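Asp/Glu-specific dipeptidyl-peptidase (Flavobacterium psychrophilum, PDB 5JXF) cleaves dipeptides from the N-terminus of oligopeptides as a serine peptidase of family S46, strictly requiring Asp or Glu at the P1 position. Local coordinates at residues 318-323 and 460-465. Residues are numbered along the deposited sequence; the frame is centred on the assembly and turned at random.
Sequences KVQDGF and STVDEK. Unlike the reference sequence in segment 460-465: Ser460 (reference Ala).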
loop_
_atom_site.group_PDB
_atom_site.type_symbol
_atom_site.label_atom_id
_atom_site.label_comp_id
_atom_site.label_asym_id
_atom_site.label_seq_id
_atom_site.Cartn_x
_atom_site.Cartn_y
_atom_site.Cartn_z
ATOM N N LYS A 318 13.923 8.722 13.829
ATOM C CA LYS A 318 12.696 8.868 14.618
ATOM C C LYS A 318 12.832 10.088 15.523
ATOM O O LYS A 318 11.935 10.937 15.580
ATOM C CB LYS A 318 12.396 7.608 15.430
ATOM N N VAL A 319 13.984 10.201 16.179
ATOM C CA VAL A 319 14.273 11.349 17.033
ATOM C C VAL A 319 14.207 12.654 16.251
ATOM O O VAL A 319 13.579 13.621 16.685
ATOM C CB VAL A 319 15.657 11.237 17.700
ATOM C CG1 VAL A 319 16.008 12.538 18.419
ATOM C CG2 VAL A 319 15.686 10.055 18.671
ATOM N N GLN A 320 14.830 12.669 15.080
ATOM C CA GLN A 320 14.911 13.885 14.294
ATOM C C GLN A 320 13.550 14.289 13.736
ATOM O O GLN A 320 13.176 15.462 13.803
ATOM C CB GLN A 320 15.935 13.715 13.165
ATOM C CG GLN A 320 17.353 13.735 13.682
ATOM C CD GLN A 320 18.358 13.259 12.667
ATOM O OE1 GLN A 320 18.210 13.490 11.465
ATOM N NE2 GLN A 320 19.379 12.568 13.143
ATOM N N ASP A 321 12.817 13.323 13.186
ATOM C CA ASP A 321 11.472 13.569 12.670
ATOM C C ASP A 321 10.596 14.312 13.693
ATOM O O ASP A 321 9.921 15.289 13.354
ATOM C CB ASP A 321 10.809 12.247 12.268
ATOM C CG ASP A 321 9.665 12.436 11.273
ATOM O OD1 ASP A 321 9.723 13.381 10.447
ATOM O OD2 ASP A 321 8.703 11.633 11.322
ATOM N N GLY A 322 10.638 13.862 14.943
ATOM C CA GLY A 322 9.869 14.482 16.010
ATOM C C GLY A 322 10.104 15.979 16.128
ATOM O O GLY A 322 9.162 16.768 16.096
ATOM N N PHE A 323 11.366 16.373 16.253
ATOM C CA PHE A 323 11.709 17.783 16.411
ATOM C C PHE A 323 11.383 18.626 15.179
ATOM O O PHE A 323 11.079 19.815 15.296
ATOM C CB PHE A 323 13.192 17.941 16.746
ATOM C CG PHE A 323 13.542 17.570 18.157
ATOM C CD1 PHE A 323 13.934 16.281 18.471
ATOM C CD2 PHE A 323 13.482 18.516 19.167
ATOM C CE1 PHE A 323 14.263 15.944 19.766
ATOM C CE2 PHE A 323 13.808 18.185 20.464
ATOM C CZ PHE A 323 14.196 16.897 20.765
ATOM N N SER A 460 21.755 21.507 19.499
ATOM C CA SER A 460 22.204 20.800 20.694
ATOM C C SER A 460 21.121 19.892 21.286
ATOM O O SER A 460 21.386 18.729 21.592
ATOM C CB SER A 460 22.681 21.806 21.746
ATOM O OG SER A 460 22.522 21.298 23.056
ATOM N N THR A 461 19.906 20.421 21.428
ATOM C CA THR A 461 18.780 19.651 21.966
ATOM C C THR A 461 18.525 18.372 21.165
ATOM O O THR A 461 18.414 17.288 21.740
ATOM C CB THR A 461 17.489 20.490 21.996
ATOM O OG1 THR A 461 17.735 21.722 22.686
ATOM C CG2 THR A 461 16.374 19.730 22.698
ATOM N N VAL A 462 18.456 18.497 19.841
ATOM C CA VAL A 462 18.257 17.340 18.970
ATOM C C VAL A 462 19.374 16.300 19.098
ATOM O O VAL A 462 19.115 15.114 19.303
ATOM C CB VAL A 462 18.162 17.762 17.491
ATOM C CG1 VAL A 462 18.001 16.535 16.597
ATOM C CG2 VAL A 462 17.013 18.740 17.289
ATOM N N ASP A 463 20.619 16.754 18.985
ATOM C CA ASP A 463 21.747 15.839 18.839
ATOM C C ASP A 463 21.957 14.991 20.082
ATOM O O ASP A 463 22.466 13.878 20.023
ATOM C CB ASP A 463 23.030 16.608 18.506
ATOM C CG ASP A 463 24.183 15.684 18.137
ATOM O OD1 ASP A 463 24.055 14.995 17.100
ATOM O OD2 ASP A 463 25.207 15.648 18.869
ATOM N N GLU A 464 21.539 15.518 21.216
ATOM C CA GLU A 464 21.691 14.814 22.473
ATOM C C GLU A 464 20.652 13.715 22.658
ATOM O O GLU A 464 20.947 12.664 23.220
ATOM C CB GLU A 464 21.629 15.833 23.602
ATOM C CG GLU A 464 21.735 15.290 25.019
ATOM C CD GLU A 464 21.851 16.418 26.037
ATOM O OE1 GLU A 464 21.924 17.591 25.600
ATOM O OE2 GLU A 464 21.832 16.132 27.251
ATOM N N LYS A 465 19.439 13.942 22.173
ATOM C CA LYS A 465 18.434 12.893 22.232
ATOM C C LYS A 465 18.824 11.750 21.294
ATOM O O LYS A 465 18.725 10.583 21.671
ATOM C CB LYS A 465 17.042 13.441 21.902
ATOM C CG LYS A 465 16.538 14.457 22.923
ATOM C CD LYS A 465 15.746 13.783 24.047
ATOM C CE LYS A 465 15.985 14.479 25.386
ATOM N NZ LYS A 465 15.712 13.593 26.558
#
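Phe323 and Val462 meet where two helices, 295-325 and 460-477, pack in the largely helical part of this S46 peptidase, away from the catalytic residues. The short segments run close to antiparallel, at 152°, with their axes 9.5 Å apart, and the contact is made mainly by side chains; no hydrogen bond crosses. Phe323 suits this spacing because its ring is long enough to span the gap and offers a flat apolar surface. Over one face lies CG2 of Val462, a CH-pi contact 4.1 Å from the ring centroid and displaced toward the rim, so that it sits 3.8 Å from Phe323 CG. Val462 can serve two neighbours because its methyls diverge: CG2, anti to its own carbonyl carbon, takes the ring, while CG1, anti to the backbone N (chi1 178°), meets CG of Gln320 at 4.1 Å, the two side chains crossing nearly at right angles. The far end of the ring reaches two more aliphatic groups. Thr461 turns its methyl rather than its hydroxyl to the ring, CG2 approaching CE2 of Phe323 obliquely at 3.7 Å, and Lys465 brings CG to the ring edge. Cutting Phe323 back to an alanine is likely to leave Val462 CG2 and the Thr461 methyl without their aromatic partner and to open a gap between the helices. Lys465 suits this margin by lending its aliphatic base while its ammonium end leads away: its CB lies 3.7 Å from CG1 of Val319.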